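Long-range contacts in histidine-rich glycoprotein (Oryctolagus cuniculus, PDB 4CCV), which binds heme, heparin, heparan sulfate, plasminogen, thrombospondin and divalent metal ions as a plasma adapter protein that is implicated in regulating coagulation, fibrinolysis and angiogenesis: residues V3-I8 / R42-K47; Y32-V37 / V60-R65. All blocks are in the same frame, centred on the assembly; numbering follows the deposited sequence.

Contact 1: V3-I8 / R42-K47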
# COMPACT_ATOMS: atom_id res chain seq x y z
N VAL A 3 17.72 2.14 -17.38
CA VAL A 3 16.63 1.94 -16.46
C VAL A 3 15.72 3.18 -16.55
O VAL A 3 16.22 4.30 -16.56
CB VAL A 3 17.19 1.68 -15.03
CG1 VAL A 3 16.08 1.71 -13.99
CG2 VAL A 3 17.93 0.37 -14.98
N LEU A 4 14.41 2.97 -16.70
CA LEU A 4 13.45 4.04 -16.89
C LEU A 4 12.52 4.11 -15.67
O LEU A 4 11.93 3.10 -15.27
CB LEU A 4 12.65 3.86 -18.19
CG LEU A 4 13.34 3.91 -19.60
CD1 LEU A 4 14.63 3.13 -19.81
CD2 LEU A 4 12.39 3.42 -20.72
N PHE A 5 12.37 5.32 -15.12
CA PHE A 5 11.60 5.62 -13.93
C PHE A 5 10.50 6.60 -14.37
O PHE A 5 10.77 7.63 -15.01
CB PHE A 5 12.52 6.21 -12.87
CG PHE A 5 11.85 6.80 -11.68
CD1 PHE A 5 11.30 8.09 -11.74
CD2 PHE A 5 11.78 6.12 -10.50
CE1 PHE A 5 10.71 8.67 -10.63
CE2 PHE A 5 11.20 6.71 -9.37
CZ PHE A 5 10.66 7.98 -9.44
N ASP A 6 9.25 6.24 -14.14
CA ASP A 6 8.13 7.18 -14.43
C ASP A 6 6.91 6.84 -13.64
O ASP A 6 6.96 5.98 -12.77
CB ASP A 6 7.87 7.25 -15.91
CG ASP A 6 7.22 5.97 -16.50
OD1 ASP A 6 7.15 4.89 -15.88
OD2 ASP A 6 6.79 6.07 -17.65
N PHE A 7 5.82 7.58 -13.86
CA PHE A 7 4.60 7.46 -13.03
C PHE A 7 3.42 7.09 -13.87
O PHE A 7 3.32 7.51 -15.03
CB PHE A 7 4.31 8.78 -12.32
CG PHE A 7 5.41 9.17 -11.38
CD1 PHE A 7 5.54 8.54 -10.14
CD2 PHE A 7 6.36 10.10 -11.74
CE1 PHE A 7 6.59 8.89 -9.26
CE2 PHE A 7 7.38 10.46 -10.89
CZ PHE A 7 7.52 9.82 -9.65
N ILE A 8 2.51 6.31 -13.31
CA ILE A 8 1.28 5.96 -14.00
C ILE A 8 0.18 6.91 -13.48
O ILE A 8 -0.09 6.90 -12.30
CB ILE A 8 0.91 4.50 -13.71
CG1 ILE A 8 2.11 3.60 -13.92
CG2 ILE A 8 -0.30 4.06 -14.56
CD1 ILE A 8 2.65 3.63 -15.32
N ARG A 42 -0.34 6.88 -5.48
CA ARG A 42 0.72 7.07 -6.47
C ARG A 42 1.20 5.71 -6.97
O ARG A 42 1.27 4.74 -6.22
CB ARG A 42 1.88 7.86 -5.80
CG ARG A 42 3.02 8.12 -6.76
CD ARG A 42 4.08 9.03 -6.18
NE ARG A 42 4.72 8.42 -5.03
CZ ARG A 42 5.77 8.91 -4.41
NH1 ARG A 42 6.33 10.06 -4.78
NH2 ARG A 42 6.25 8.23 -3.38
N VAL A 43 1.53 5.62 -8.25
CA VAL A 43 2.11 4.41 -8.80
C VAL A 43 3.30 4.81 -9.66
O VAL A 43 3.20 5.65 -10.58
CB VAL A 43 1.14 3.64 -9.68
CG1 VAL A 43 1.79 2.42 -10.36
CG2 VAL A 43 -0.14 3.25 -8.92
N THR A 44 4.43 4.23 -9.30
CA THR A 44 5.72 4.47 -9.97
C THR A 44 6.12 3.20 -10.71
O THR A 44 5.89 2.12 -10.19
CB THR A 44 6.81 4.71 -8.92
OG1 THR A 44 6.44 5.82 -8.13
CG2 THR A 44 8.14 5.02 -9.57
N ARG A 45 6.57 3.34 -11.95
CA ARG A 45 6.97 2.19 -12.78
C ARG A 45 8.47 2.30 -12.96
O ARG A 45 9.01 3.36 -13.30
CB ARG A 45 6.29 2.18 -14.12
CG ARG A 45 6.75 1.04 -15.07
CD ARG A 45 5.84 1.01 -16.28
NE ARG A 45 6.05 2.24 -17.01
CZ ARG A 45 5.45 2.58 -18.14
NH1 ARG A 45 4.57 1.76 -18.72
NH2 ARG A 45 5.75 3.74 -18.71
N VAL A 46 9.19 1.22 -12.74
CA VAL A 46 10.61 1.18 -13.04
C VAL A 46 10.81 -0.01 -13.96
O VAL A 46 10.41 -1.12 -13.62
CB VAL A 46 11.44 1.00 -11.79
CG1 VAL A 46 12.92 0.97 -12.13
CG2 VAL A 46 11.18 2.13 -10.79
N LYS A 47 11.40 0.23 -15.11
CA LYS A 47 11.52 -0.76 -16.17
C LYS A 47 13.01 -0.96 -16.29
O LYS A 47 13.75 0.02 -16.50
CB LYS A 47 11.04 -0.26 -17.51
CG LYS A 47 9.54 -0.21 -17.60
CD LYS A 47 9.11 0.26 -18.97
CE LYS A 47 9.47 -0.79 -20.00
NZ LYS A 47 8.50 -0.83 -21.14
O HOH W 1 0.72 7.89 -9.91

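Contact 2: Y32-V37 / V60-R65. With NAG (2-acetamido-2-deoxy-beta-D-glucopyranose), chain B; GSH (glutathione), chain C.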
# COMPACT_ATOMS: atom_id res chain seq x y z
N TYR A 32 -2.64 -5.79 12.15
CA TYR A 32 -3.28 -5.32 10.93
C TYR A 32 -4.50 -6.08 10.43
O TYR A 32 -4.99 -5.74 9.37
CB TYR A 32 -2.24 -5.27 9.81
CG TYR A 32 -1.20 -4.18 9.94
CD1 TYR A 32 -0.09 -4.32 10.76
CD2 TYR A 32 -1.32 -3.02 9.21
CE1 TYR A 32 0.87 -3.31 10.84
CE2 TYR A 32 -0.40 -2.01 9.29
CZ TYR A 32 0.70 -2.16 10.09
OH TYR A 32 1.58 -1.11 10.10
N ALA A 33 -5.05 -7.00 11.21
CA ALA A 33 -6.16 -7.84 10.73
C ALA A 33 -7.39 -7.05 10.25
O ALA A 33 -8.10 -7.49 9.36
CB ALA A 33 -6.56 -8.85 11.81
N SER A 34 -7.69 -5.89 10.87
CA SER A 34 -8.89 -5.14 10.53
C SER A 34 -8.66 -4.11 9.40
O SER A 34 -9.56 -3.32 9.09
CB SER A 34 -9.38 -4.36 11.76
OG SER A 34 -8.49 -3.26 11.99
N PHE A 35 -7.48 -4.06 8.80
CA PHE A 35 -7.13 -2.93 7.95
C PHE A 35 -7.76 -3.03 6.53
O PHE A 35 -7.99 -4.13 6.02
CB PHE A 35 -5.60 -2.76 7.86
CG PHE A 35 -4.97 -1.96 8.97
CD1 PHE A 35 -5.05 -2.36 10.29
CD2 PHE A 35 -4.26 -0.82 8.68
CE1 PHE A 35 -4.46 -1.63 11.32
CE2 PHE A 35 -3.62 -0.09 9.68
CZ PHE A 35 -3.74 -0.48 11.00
N ARG A 36 -8.07 -1.88 5.93
CA ARG A 36 -8.58 -1.81 4.55
C ARG A 36 -7.93 -0.65 3.81
O ARG A 36 -7.48 0.28 4.42
CB ARG A 36 -10.07 -1.61 4.55
CG ARG A 36 -10.77 -2.72 5.29
CD ARG A 36 -12.26 -2.47 5.16
NE ARG A 36 -13.09 -3.51 5.76
CZ ARG A 36 -14.42 -3.45 5.80
NH1 ARG A 36 -15.07 -2.40 5.30
NH2 ARG A 36 -15.10 -4.45 6.36
N VAL A 37 -7.81 -0.79 2.49
CA VAL A 37 -7.19 0.23 1.65
C VAL A 37 -8.12 1.40 1.62
O VAL A 37 -9.37 1.21 1.45
CB VAL A 37 -7.01 -0.33 0.18
CG1 VAL A 37 -6.60 0.80 -0.76
CG2 VAL A 37 -5.96 -1.42 0.27
N VAL A 60 -4.15 3.36 4.06
CA VAL A 60 -4.94 2.36 4.75
C VAL A 60 -5.65 2.93 5.99
O VAL A 60 -5.22 3.94 6.51
CB VAL A 60 -4.08 1.13 5.13
CG1 VAL A 60 -3.57 0.44 3.85
CG2 VAL A 60 -2.91 1.48 6.08
N ARG A 61 -6.70 2.26 6.45
CA ARG A 61 -7.38 2.58 7.69
C ARG A 61 -7.46 1.36 8.59
O ARG A 61 -7.65 0.24 8.13
CB ARG A 61 -8.82 3.05 7.43
CG ARG A 61 -8.93 4.37 6.71
CD ARG A 61 -8.22 5.49 7.46
NE ARG A 61 -8.57 6.81 6.90
CZ ARG A 61 -8.72 7.93 7.61
NH1 ARG A 61 -8.57 7.92 8.93
NH2 ARG A 61 -9.05 9.08 7.00
N ASN A 62 -7.33 1.61 9.89
CA ASN A 62 -7.46 0.59 10.90
C ASN A 62 -8.91 0.50 11.30
O ASN A 62 -9.38 1.29 12.15
CB ASN A 62 -6.62 0.98 12.13
CG ASN A 62 -6.63 -0.07 13.20
OD1 ASN A 62 -7.53 -0.89 13.26
ND2 ASN A 62 -5.63 -0.04 14.06
N CYS A 63 -9.65 -0.41 10.68
CA CYS A 63 -11.11 -0.39 10.87
C CYS A 63 -11.56 -0.77 12.28
O CYS A 63 -12.71 -0.49 12.65
CB CYS A 63 -11.85 -1.25 9.85
SG CYS A 63 -11.50 -0.64 8.17
N SER A 64 -10.69 -1.38 13.08
CA SER A 64 -11.13 -1.66 14.45
C SER A 64 -11.27 -0.32 15.22
O SER A 64 -12.10 -0.20 16.17
CB SER A 64 -10.24 -2.66 15.15
OG SER A 64 -9.08 -2.06 15.62
N ARG A 65 -10.51 0.69 14.80
CA ARG A 65 -10.67 2.03 15.36
C ARG A 65 -11.90 2.80 14.86
O ARG A 65 -12.13 3.89 15.31
CB ARG A 65 -9.41 2.85 15.21
CG ARG A 65 -8.39 2.43 16.26
CD ARG A 65 -7.02 2.81 15.82
NE ARG A 65 -6.01 2.55 16.84
CZ ARG A 65 -5.37 3.48 17.53
NH1 ARG A 65 -5.68 4.76 17.40
NH2 ARG A 65 -4.41 3.12 18.38
C1 NAG B . -5.53 -1.01 15.12
C2 NAG B . -4.12 -1.26 15.60
C3 NAG B . -4.22 -2.30 16.69
C4 NAG B . -5.17 -1.94 17.80
C5 NAG B . -6.55 -1.57 17.28
C6 NAG B . -7.42 -0.90 18.39
C7 NAG B . -2.07 -1.33 14.19
C8 NAG B . -1.23 -2.07 13.15
N2 NAG B . -3.23 -1.84 14.59
O3 NAG B . -2.94 -2.48 17.21
O4 NAG B . -5.35 -3.13 18.53
O5 NAG B . -6.42 -0.67 16.18
O6 NAG B . -6.64 0.18 18.91
O7 NAG B . -1.65 -0.26 14.57
N1 GSH C . -12.38 5.30 4.95
CA1 GSH C . -12.99 4.58 3.86
C1 GSH C . -14.50 4.77 3.96
O11 GSH C . -14.93 5.96 3.97
O12 GSH C . -15.31 3.83 4.06
CB1 GSH C . -12.34 3.20 3.95
CG1 GSH C . -13.27 2.06 3.60
CD1 GSH C . -13.91 1.40 4.80
OE1 GSH C . -14.39 0.33 4.57
N2 GSH C . -13.96 1.89 6.07
CA2 GSH C . -14.59 1.06 7.11
C2 GSH C . -16.11 1.00 7.10
O2 GSH C . -16.63 0.08 7.72
CB2 GSH C . -14.09 1.51 8.47
SG2 GSH C . -12.27 1.53 8.39
N3 GSH C . -16.80 1.97 6.46
CA3 GSH C . -18.25 2.19 6.54
C3 GSH C . -19.08 0.93 6.33
O31 GSH C . -18.95 0.31 5.25
O32 GSH C . -19.86 0.57 7.25

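Contact 1: V3-I8 / R42-K47
Asp6 lays its carboxylate against the guanidinium of Arg45, the two planes only 15° apart, and a side-on salt bridge holds them together. Arg45 NH2 reaches Asp6 OD2 at 2.8 Å and Arg45 NE reaches Asp6 OD1 at 3.1 Å; each oxygen offers its syn lone pair, and both sit somewhat out of the guanidinium plane. Asp6 takes the crowded position for CG, between its backbone N and carbonyl carbon (chi1 71°), which turns CG toward strand 42-47. In Arg45 the bend at chi3, 66°, sets NE within reach of Asp6 OD1. Ile8 CD1 lies over one face of the guanidinium, offset toward its rim, and the methylene CD of Lys47 lies over the opposite face, so aliphatic carbon flanks the charged group.

On the other side of the sheet Phe5 and Phe7 both reach Thr44, one at its methyl, the other at its hydroxyl. Thr44 CG2 comes to 3.5 Å from Phe5 CE2, while Thr44 OG1 lies 3.3 Å from Phe7 CE1, the Phe7 and Thr44 side chains running alongside each other. Val46 CG1 meets Val3 CG1 at 3.7 Å. Arg42 brings its CD near the Phe7 ring, but its charged end is engaged by Asp57 on strand 51-62.

Between the two layers of side chains the backbones pair, with hydrogen bonds in both directions for Leu4-Lys47 and Asp6-Arg45, followed by Ile8 N to Val43 O at 2.9 Å. At that end a water takes over, donating to Ile8 O and accepting from Val43 N. Ile8 and Val43 also pack through their CG1 atoms, with Phe14 against both. This is regular antiparallel pairing of a short N-terminal edge strand with the long strand that follows the helix, as in the cystatin fold.

Contact 2: Y32-V37 / V60-R65
The Phe35 ring covers the CA of Asn62 where the two strands of a cystatin-fold beta hairpin meet at its open end. Asn62 CA stands 3.7 Å from the Phe35 ring centroid, 9° off the normal, a CH-pi contact; Tyr32 CD2 lies over the centre of the opposite face, and Val60 CG2 touches the edge. Asn62 CG is anti to the backbone N (chi1 -176°), close to Phe35 CE1, and Asn62 ND2 is covalently bonded to C1 of the sugar, whose acetamido methyl C8 rests on one face of the Tyr32 ring.

On the other side of the strands, Cys63 is disulfide-bonded to glutathione. Arg36 stretches past the sulfur, its CD 3.6 Å from Cys63 SG, and donates from NH1 to glutathione OE1 at 2.9 Å, in the guanidinium plane. Arg61 sets CB near the glutathione sulfur, while its own guanidinium turns to Asp38.

Further out, paired backbone bonds between Arg36 and Arg61 fix the register, and a weak one from Cys63 N to Ser34 O extends it. Arg65, salt-bridged to Glu106, adds weak bonds from NE to the sugar. Ser64 OG donates to Asn62 OD1 at 3.1 Å, while Ser64 N donates weakly to Ser34 OG.

In the fold
Both contacts belong to the one antiparallel sheet of this second cystatin domain and share strand 35-47, whose two ends they use. Contact 2 pairs its beginning with the end of strand 51-62; contact 1 pairs its end with the edge strand 4-7. Along the chain the segments alternate: 3-8, 32-37, 42-47, 60-65, with helix 15-27 between the first two. The centres are 28 Å apart, on opposite sides of the chain's centre, and the nearest atoms remain about 10 Å from each other. One end of the shared strand thus lies beside the glycan and the glutathionylated cysteine, which belong to segment 60-65, while the other borders the sheet's N-terminal edge.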